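Local coordinates for hypothetical 30.2 KD protein c25g10.02 IN chromosome I (Schizosaccharomyces pombe, PDB 1KCF) that resolves Holliday junctions in mitochondria, cutting four-way DNA junctions at the point of strand exchange after 5'-CT-3' and 5'-TT-3' sequences, at residues A[68-73]-A[204-209]; A[119-122]-A[127-130]; A[193-198]-A[213-218]. All blocks are in the same frame, centred on the assembly; numbering follows the deposited sequence.

Interaction 1 (A[68-73]-A[204-209]); sequences HNWSVE and ILFENE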
loop_
_atom_site.group_PDB
_atom_site.type_symbol
_atom_site.label_atom_id
_atom_site.label_comp_id
_atom_site.label_asym_id
_atom_site.label_seq_id
_atom_site.Cartn_x
_atom_site.Cartn_y
_atom_site.Cartn_z
ATOM N N HIS A 68 9.379 -26.138 -5.153
ATOM C CA HIS A 68 10.532 -25.773 -5.972
ATOM C C HIS A 68 11.507 -24.909 -5.172
ATOM O O HIS A 68 12.724 -25.109 -5.210
ATOM C CB HIS A 68 10.079 -24.990 -7.205
ATOM C CG HIS A 68 9.008 -25.672 -7.999
ATOM N ND1 HIS A 68 9.171 -26.923 -8.548
ATOM C CD2 HIS A 68 7.766 -25.263 -8.350
ATOM C CE1 HIS A 68 8.075 -27.259 -9.206
ATOM N NE2 HIS A 68 7.206 -26.269 -9.101
ATOM N N ASN A 69 10.960 -23.930 -4.464
ATOM C CA ASN A 69 11.763 -23.030 -3.654
ATOM C C ASN A 69 10.999 -22.755 -2.380
ATOM O O ASN A 69 9.769 -22.687 -2.387
ATOM C CB ASN A 69 12.040 -21.732 -4.399
ATOM C CG ASN A 69 12.804 -21.958 -5.682
ATOM O OD1 ASN A 69 12.217 -22.234 -6.727
ATOM N ND2 ASN A 69 14.129 -21.862 -5.607
ATOM N N TRP A 70 11.729 -22.573 -1.289
ATOM C CA TRP A 70 11.093 -22.381 -0.001
ATOM C C TRP A 70 12.071 -21.703 0.940
ATOM O O TRP A 70 13.183 -22.196 1.138
ATOM C CB TRP A 70 10.704 -23.765 0.511
ATOM C CG TRP A 70 9.855 -23.813 1.711
ATOM C CD1 TRP A 70 9.046 -22.829 2.188
ATOM C CD2 TRP A 70 9.659 -24.946 2.561
ATOM N NE1 TRP A 70 8.351 -23.279 3.282
ATOM C CE2 TRP A 70 8.709 -24.576 3.534
ATOM C CE3 TRP A 70 10.195 -26.242 2.592
ATOM C CZ2 TRP A 70 8.277 -25.453 4.534
ATOM C CZ3 TRP A 70 9.764 -27.120 3.587
ATOM C CH2 TRP A 70 8.814 -26.718 4.545
ATOM N N SER A 71 11.667 -20.577 1.522
ATOM C CA SER A 71 12.562 -19.861 2.420
ATOM C C SER A 71 11.902 -18.746 3.228
ATOM O O SER A 71 10.781 -18.312 2.934
ATOM C CB SER A 71 13.726 -19.274 1.606
ATOM O OG SER A 71 14.693 -18.659 2.435
ATOM N N VAL A 72 12.616 -18.301 4.259
ATOM C CA VAL A 72 12.183 -17.210 5.124
ATOM C C VAL A 72 13.362 -16.246 5.152
ATOM O O VAL A 72 14.491 -16.643 5.439
ATOM C CB VAL A 72 11.873 -17.693 6.551
ATOM C CG1 VAL A 72 11.681 -16.506 7.469
ATOM C CG2 VAL A 72 10.612 -18.538 6.543
ATOM N N GLU A 73 13.099 -14.981 4.854
ATOM C CA GLU A 73 14.162 -13.993 4.788
ATOM C C GLU A 73 13.929 -12.769 5.657
ATOM O O GLU A 73 12.799 -12.425 5.980
ATOM C CB GLU A 73 14.334 -13.535 3.338
ATOM C CG GLU A 73 14.439 -14.671 2.337
ATOM C CD GLU A 73 15.756 -15.406 2.425
ATOM O OE1 GLU A 73 15.896 -16.457 1.763
ATOM O OE2 GLU A 73 16.654 -14.927 3.150
ATOM N N ILE A 204 3.697 -33.877 0.277
ATOM C CA ILE A 204 4.496 -32.752 -0.185
ATOM C C ILE A 204 5.874 -33.307 -0.537
ATOM O O ILE A 204 6.552 -33.877 0.316
ATOM C CB ILE A 204 4.660 -31.674 0.917
ATOM C CG1 ILE A 204 3.345 -30.916 1.114
ATOM C CG2 ILE A 204 5.779 -30.714 0.554
ATOM C CD1 ILE A 204 3.411 -29.866 2.207
ATOM N N LEU A 205 6.273 -33.157 -1.795
ATOM C CA LEU A 205 7.575 -33.633 -2.249
ATOM C C LEU A 205 8.416 -32.431 -2.637
ATOM O O LEU A 205 7.901 -31.315 -2.760
ATOM C CB LEU A 205 7.426 -34.554 -3.467
ATOM C CG LEU A 205 6.749 -35.912 -3.280
ATOM C CD1 LEU A 205 6.635 -36.607 -4.630
ATOM C CD2 LEU A 205 7.549 -36.765 -2.309
ATOM N N PHE A 206 9.706 -32.661 -2.843
ATOM C CA PHE A 206 10.607 -31.589 -3.228
ATOM C C PHE A 206 11.290 -31.848 -4.564
ATOM O O PHE A 206 11.785 -32.941 -4.819
ATOM C CB PHE A 206 11.664 -31.374 -2.147
ATOM C CG PHE A 206 11.094 -30.989 -0.817
ATOM C CD1 PHE A 206 10.464 -31.936 -0.016
ATOM C CD2 PHE A 206 11.180 -29.679 -0.364
ATOM C CE1 PHE A 206 9.928 -31.584 1.218
ATOM C CE2 PHE A 206 10.646 -29.314 0.867
ATOM C CZ PHE A 206 10.019 -30.270 1.661
ATOM N N GLU A 207 11.308 -30.826 -5.413
ATOM C CA GLU A 207 11.937 -30.922 -6.722
ATOM C C GLU A 207 13.452 -30.976 -6.561
ATOM O O GLU A 207 14.127 -31.759 -7.228
ATOM C CB GLU A 207 11.553 -29.716 -7.583
ATOM C CG GLU A 207 12.328 -29.608 -8.890
ATOM C CD GLU A 207 11.990 -28.349 -9.667
ATOM O OE1 GLU A 207 11.954 -27.261 -9.054
ATOM O OE2 GLU A 207 11.774 -28.445 -10.894
ATOM N N ASN A 208 13.979 -30.142 -5.670
ATOM C CA ASN A 208 15.415 -30.098 -5.424
ATOM C C ASN A 208 15.741 -30.320 -3.956
ATOM O O ASN A 208 14.901 -30.101 -3.080
ATOM C CB ASN A 208 15.996 -28.759 -5.876
ATOM C CG ASN A 208 15.186 -27.579 -5.383
ATOM O OD1 ASN A 208 14.077 -27.338 -5.861
ATOM N ND2 ASN A 208 15.729 -26.842 -4.419
ATOM N N GLU A 209 16.970 -30.747 -3.697
ATOM C CA GLU A 209 17.419 -31.018 -2.343
ATOM C C GLU A 209 17.616 -29.766 -1.491
ATOM O O GLU A 209 17.477 -29.821 -0.273
ATOM C CB GLU A 209 18.711 -31.842 -2.388
ATOM C CG GLU A 209 19.746 -31.322 -3.367
ATOM C CD GLU A 209 20.521 -30.133 -2.832
ATOM O OE1 GLU A 209 21.154 -29.428 -3.646
ATOM O OE2 GLU A 209 20.510 -29.913 -1.601
#
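One edge of the central mixed beta sheet holds this contact: His68 and Trp70 of strand 65-73 meet Phe206, at the end of the edge strand 204-206, and Glu207, in the loop just after it. The nearest backbones are those of His68 and Glu207, whose CA atoms lie 5.4 Å apart. His68 ND1 gives a weak hydrogen bond to Glu207 OE1 at 2.8 Å, bent to 134° at the hydrogen. The carboxylate oxygen sits at the edge of the imidazole, near the ring plane, but the carboxylate itself is turned 55° from the ring. Glu207 reaches the ring with an extended chain, CG anti to the backbone N. His68 NE2 is bonded to Ser58 OG. Both ring nitrogens thus have partners, which probably limits the rotation of the imidazole.

Trp70 and Phe206 meet rim to rim. Trp70 CE3 lies 3.6 Å from Phe206 CE2, close to the plane of the phenyl ring. The ring planes are 33° apart and the centroids of the phenyl and the indole six-membered ring 5.9 Å, so neither ring lies over the other. Trp70 NE1 bonds to Met228 O of helix 224-253, and the indole also stacks on Trp215. Trp70 therefore links the sheet to the helices on that side. Further along, Ser71 OG donates to Glu73 OE1 at 2.6 Å, from above the carboxylate plane.

Asn208 occupies the N-cap position of helix 209-217. His68 and Asn69 both face Phe56 of the neighbouring strand, a classic beta bulge. The strand order 5-4-1-2-3 is that of the RNase H-like fold, to which the RuvC resolvases belong; 204-206 extends it by a short parallel edge strand.

Interaction 2 (A[119-122]-A[127-130]); sequences QRYR and TIPE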
loop_
_atom_site.group_PDB
_atom_site.type_symbol
_atom_site.label_atom_id
_atom_site.label_comp_id
_atom_site.label_asym_id
_atom_site.label_seq_id
_atom_site.Cartn_x
_atom_site.Cartn_y
_atom_site.Cartn_z
ATOM N N GLN A 119 1.868 -12.428 7.622
ATOM C CA GLN A 119 2.528 -13.370 8.507
ATOM C C GLN A 119 1.811 -13.290 9.854
ATOM O O GLN A 119 1.119 -12.310 10.137
ATOM C CB GLN A 119 4.004 -12.999 8.679
ATOM C CG GLN A 119 4.748 -13.896 9.653
ATOM C CD GLN A 119 4.906 -15.316 9.142
ATOM O OE1 GLN A 119 5.683 -15.571 8.221
ATOM N NE2 GLN A 119 4.164 -16.249 9.734
ATOM N N ARG A 120 1.947 -14.329 10.667
ATOM C CA ARG A 120 1.321 -14.326 11.983
ATOM C C ARG A 120 2.092 -13.340 12.862
ATOM O O ARG A 120 3.318 -13.355 12.885
ATOM C CB ARG A 120 1.378 -15.718 12.592
ATOM N N TYR A 121 1.379 -12.473 13.567
ATOM C CA TYR A 121 2.041 -11.511 14.444
ATOM C C TYR A 121 2.710 -12.198 15.643
ATOM O O TYR A 121 2.185 -13.172 16.184
ATOM C CB TYR A 121 1.040 -10.479 14.973
ATOM C CG TYR A 121 1.637 -9.543 16.004
ATOM C CD1 TYR A 121 2.477 -8.494 15.621
ATOM C CD2 TYR A 121 1.386 -9.721 17.366
ATOM C CE1 TYR A 121 3.053 -7.647 16.572
ATOM C CE2 TYR A 121 1.956 -8.882 18.327
ATOM C CZ TYR A 121 2.788 -7.847 17.924
ATOM O OH TYR A 121 3.347 -7.011 18.864
ATOM N N ARG A 122 3.875 -11.688 16.031
ATOM C CA ARG A 122 4.619 -12.184 17.188
ATOM C C ARG A 122 5.043 -10.957 17.982
ATOM O O ARG A 122 5.672 -10.061 17.427
ATOM C CB ARG A 122 5.871 -12.951 16.771
ATOM C CG ARG A 122 5.619 -14.343 16.272
ATOM C CD ARG A 122 6.817 -15.232 16.552
ATOM N NE ARG A 122 6.737 -16.476 15.793
ATOM C CZ ARG A 122 7.013 -16.571 14.495
ATOM N NH1 ARG A 122 7.392 -15.495 13.816
ATOM N NH2 ARG A 122 6.906 -17.740 13.876
ATOM N N THR A 127 5.901 -3.864 17.780
ATOM C CA THR A 127 4.684 -3.455 18.461
ATOM C C THR A 127 3.529 -3.626 17.496
ATOM O O THR A 127 3.741 -3.781 16.293
ATOM C CB THR A 127 4.767 -1.983 18.915
ATOM O OG1 THR A 127 4.784 -1.124 17.770
ATOM C CG2 THR A 127 6.046 -1.750 19.723
ATOM N N ILE A 128 2.309 -3.615 18.020
ATOM C CA ILE A 128 1.134 -3.779 17.180
ATOM C C ILE A 128 1.031 -2.661 16.140
ATOM O O ILE A 128 0.842 -2.928 14.953
ATOM C CB ILE A 128 -0.162 -3.800 18.024
ATOM C CG1 ILE A 128 -0.199 -5.058 18.897
ATOM C CG2 ILE A 128 -1.382 -3.757 17.108
ATOM C CD1 ILE A 128 -0.309 -6.358 18.107
ATOM N N PRO A 129 1.161 -1.393 16.575
ATOM C CA PRO A 129 1.073 -0.261 15.645
ATOM C C PRO A 129 2.102 -0.330 14.520
ATOM O O PRO A 129 1.771 -0.139 13.350
ATOM C CB PRO A 129 1.302 0.951 16.549
ATOM C CG PRO A 129 0.796 0.486 17.884
ATOM C CD PRO A 129 1.341 -0.916 17.958
ATOM N N GLU A 130 3.351 -0.598 14.882
ATOM C CA GLU A 130 4.421 -0.668 13.894
ATOM C C GLU A 130 4.221 -1.819 12.910
ATOM O O GLU A 130 4.325 -1.633 11.699
ATOM C CB GLU A 130 5.773 -0.819 14.592
ATOM C CG GLU A 130 6.067 0.273 15.602
ATOM C CD GLU A 130 7.414 0.092 16.281
ATOM O OE1 GLU A 130 7.746 -1.056 16.655
ATOM O OE2 GLU A 130 8.133 1.101 16.450
#
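Tyr121 meets Ile128 across a short loop, after Gln119 and Arg120 have led the chain away from strand 113-118. The side chain of Gln119 touches Asp227 and Asp230 of helix 224-253; Asp230 is a magnesium-binding residue. At Tyr121 the ring extends toward the start of helix 128-151, with CG anti to the backbone N (chi1 174°). Ile128 CD1 lies over one face of this ring, 3.6 Å from its centroid and 23° off the normal. This is a CH-pi contact, shifted toward the rim, with CD1 3.4 Å from both Tyr121 CE2 and Tyr121 CZ. The two side chains cross at about a right angle, and the methyl end of Ile128 does the touching. The phenol oxygen of Tyr121 bonds to Ala126 O, just before the helix, and Trp131 meets the ring edge-to-face. Arg122 then forms a salt bridge with Asp227.

On the second segment, Thr127 is the N-cap; its OG1 appears to accept from Glu130 N, though the place of OG1 is less sure. With an alanine at Tyr121, Ile128 CD1 is likely to lose its aromatic partner and Ala126 O its hydroxyl mate. Across the two segments the contact is apolar and has no hydrogen bond, so dispersion between one methyl and one ring face probably supplies most of its attraction.

Interaction 3 (A[193-198]-A[213-218]); sequences QMVKEL and YKWNNG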
loop_
_atom_site.group_PDB
_atom_site.type_symbol
_atom_site.label_atom_id
_atom_site.label_comp_id
_atom_site.label_asym_id
_atom_site.label_seq_id
_atom_site.Cartn_x
_atom_site.Cartn_y
_atom_site.Cartn_z
ATOM N N GLN A 193 4.516 -29.355 12.884
ATOM C CA GLN A 193 4.146 -30.765 12.937
ATOM C C GLN A 193 3.246 -31.151 11.771
ATOM O O GLN A 193 3.348 -32.257 11.240
ATOM C CB GLN A 193 3.439 -31.084 14.256
ATOM C CG GLN A 193 4.298 -31.856 15.247
ATOM C CD GLN A 193 4.848 -33.151 14.661
ATOM O OE1 GLN A 193 4.091 -34.044 14.270
ATOM N NE2 GLN A 193 6.173 -33.255 14.593
ATOM N N MET A 194 2.355 -30.246 11.376
ATOM C CA MET A 194 1.463 -30.532 10.260
ATOM C C MET A 194 2.265 -30.719 8.980
ATOM O O MET A 194 2.016 -31.652 8.224
ATOM C CB MET A 194 0.442 -29.406 10.071
ATOM C CG MET A 194 -0.542 -29.267 11.217
ATOM S SD MET A 194 -1.976 -28.234 10.806
ATOM C CE MET A 194 -1.378 -26.625 11.237
ATOM N N VAL A 195 3.233 -29.836 8.743
ATOM C CA VAL A 195 4.061 -29.918 7.548
ATOM C C VAL A 195 4.947 -31.149 7.587
ATOM O O VAL A 195 5.128 -31.825 6.575
ATOM C CB VAL A 195 4.950 -28.670 7.392
ATOM C CG1 VAL A 195 5.906 -28.853 6.211
ATOM C CG2 VAL A 195 4.073 -27.445 7.175
ATOM N N LYS A 196 5.502 -31.433 8.759
ATOM C CA LYS A 196 6.363 -32.595 8.936
ATOM C C LYS A 196 5.573 -33.848 8.575
ATOM O O LYS A 196 6.094 -34.776 7.954
ATOM C CB LYS A 196 6.844 -32.671 10.389
ATOM C CG LYS A 196 7.700 -33.882 10.692
ATOM C CD LYS A 196 8.227 -33.839 12.114
ATOM C CE LYS A 196 9.010 -35.103 12.439
ATOM N NZ LYS A 196 9.641 -35.038 13.788
ATOM N N GLU A 197 4.303 -33.861 8.960
ATOM C CA GLU A 197 3.431 -34.989 8.672
ATOM C C GLU A 197 3.182 -35.071 7.171
ATOM O O GLU A 197 3.237 -36.147 6.579
ATOM C CB GLU A 197 2.104 -34.819 9.407
ATOM C CG GLU A 197 1.143 -35.973 9.217
ATOM C CD GLU A 197 -0.173 -35.745 9.927
ATOM O OE1 GLU A 197 -0.144 -35.379 11.122
ATOM O OE2 GLU A 197 -1.232 -35.939 9.292
ATOM N N LEU A 198 2.903 -33.924 6.562
ATOM C CA LEU A 198 2.651 -33.868 5.129
ATOM C C LEU A 198 3.851 -34.383 4.344
ATOM O O LEU A 198 3.692 -35.088 3.351
ATOM C CB LEU A 198 2.321 -32.431 4.708
ATOM C CG LEU A 198 0.950 -31.942 5.181
ATOM C CD1 LEU A 198 0.760 -30.476 4.835
ATOM C CD2 LEU A 198 -0.131 -32.789 4.528
ATOM N N TYR A 213 16.662 -29.401 2.212
ATOM C CA TYR A 213 17.789 -29.209 3.117
ATOM C C TYR A 213 17.535 -28.107 4.142
ATOM O O TYR A 213 17.820 -28.282 5.329
ATOM C CB TYR A 213 19.063 -28.875 2.331
ATOM C CG TYR A 213 20.315 -28.905 3.182
ATOM C CD1 TYR A 213 20.852 -30.115 3.621
ATOM C CD2 TYR A 213 20.945 -27.722 3.578
ATOM C CE1 TYR A 213 21.983 -30.150 4.435
ATOM C CE2 TYR A 213 22.078 -27.746 4.393
ATOM C CZ TYR A 213 22.589 -28.964 4.818
ATOM O OH TYR A 213 23.694 -29.001 5.640
ATOM N N LYS A 214 17.013 -26.972 3.687
ATOM C CA LYS A 214 16.730 -25.851 4.583
ATOM C C LYS A 214 15.793 -26.283 5.705
ATOM O O LYS A 214 15.992 -25.944 6.875
ATOM C CB LYS A 214 16.073 -24.696 3.823
ATOM C CG LYS A 214 16.908 -24.093 2.715
ATOM C CD LYS A 214 16.260 -22.814 2.197
ATOM C CE LYS A 214 17.019 -22.244 1.008
ATOM N NZ LYS A 214 16.458 -20.936 0.563
ATOM N N TRP A 215 14.763 -27.035 5.337
ATOM C CA TRP A 215 13.788 -27.509 6.299
ATOM C C TRP A 215 14.381 -28.454 7.335
ATOM O O TRP A 215 14.183 -28.267 8.536
ATOM C CB TRP A 215 12.643 -28.206 5.572
ATOM C CG TRP A 215 11.630 -28.795 6.491
ATOM C CD1 TRP A 215 11.415 -30.118 6.733
ATOM C CD2 TRP A 215 10.670 -28.079 7.271
ATOM N NE1 TRP A 215 10.372 -30.273 7.613
ATOM C CE2 TRP A 215 9.896 -29.037 7.959
ATOM C CE3 TRP A 215 10.386 -26.719 7.453
ATOM C CZ2 TRP A 215 8.854 -28.681 8.818
ATOM C CZ3 TRP A 215 9.350 -26.363 8.306
ATOM C CH2 TRP A 215 8.596 -27.343 8.978
ATOM N N ASN A 216 15.106 -29.468 6.877
ATOM C CA ASN A 216 15.699 -30.436 7.789
ATOM C C ASN A 216 16.827 -29.875 8.646
ATOM O O ASN A 216 16.931 -30.202 9.827
ATOM C CB ASN A 216 16.208 -31.658 7.023
ATOM C CG ASN A 216 15.082 -32.535 6.520
ATOM O OD1 ASN A 216 14.042 -32.665 7.172
ATOM N ND2 ASN A 216 15.287 -33.159 5.366
ATOM N N ASN A 217 17.668 -29.033 8.056
ATOM C CA ASN A 217 18.784 -28.456 8.795
ATOM C C ASN A 217 18.349 -27.229 9.582
ATOM O O ASN A 217 18.508 -27.170 10.800
ATOM C CB ASN A 217 19.914 -28.068 7.842
ATOM C CG ASN A 217 21.125 -27.523 8.573
ATOM O OD1 ASN A 217 21.813 -28.252 9.289
ATOM N ND2 ASN A 217 21.385 -26.232 8.406
ATOM N N GLY A 218 17.802 -26.250 8.872
ATOM C CA GLY A 218 17.354 -25.032 9.515
ATOM C C GLY A 218 16.300 -25.264 10.580
ATOM O O GLY A 218 15.107 -25.313 10.284
#
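The indole of Trp215 carries Val195 CG1 over one face, 3.9 Å above the plane and offset toward the rim. The valine methyl meets the six-membered ring: CG1 is 3.9 Å from Trp215 CZ2 and 4.1 Å from Trp215 CH2. Val195 CB is near the same two ring atoms, so the branch point takes part as well as the methyl. The side chains cross at a slant. The backbone N of Lys196 comes within 4.3 Å of Trp215 CZ2. Trp215 also makes a cation-pi contact with Lys225.

The torsions explain how two helices whose nearest CA atoms, those of Lys196 and Trp215, are 9.4 Å apart can touch. Trp215 places CG anti to its own backbone N (chi1 177°), which carries the ring across the gap between them. Val195 CG1 is likewise anti to the backbone N (chi1 174°) and points a methyl at the ring. Both side chains are buried. The fully extended chain of Lys196 instead leads its amine away from the other helix.

Helix 191-200 also packs against helix 168-179, through Met194 and Leu198 on Trp175. Helix 209-217 ends at Asn217, and Gly218 is the first residue to leave helical angles. Helix 224-253 touches both members of the pair: Val195 meets Ala229 and Leu233, while Trp215 meets Met228 and Ala229. Val195 also reaches Trp70 of strand 65-73, so this small core joins three helices to the sheet.

How the interactions relate
Interactions 1 and 3 are neighbours, with centres 10 Å apart. They touch directly, Trp70 CH2 lying 3.3 Å from Trp215 CE3. Their segments alternate along the chain: strand 65-73, helix 191-200, strand 204-206, helix 209-217. Interaction 2 falls between the two segments of interaction 1 in sequence. Its centre is about 26 Å from that of interaction 1 and about 25 Å from that of interaction 3, and it touches neither. All three lie in the RNase H-like resolvase region of the chain. Helix 224-253, which carries the magnesium-binding residue Asp230, contacts residues in each of them. Sheet edge, helical layer and surface loop thus adjoin the helix bearing this metal-binding residue.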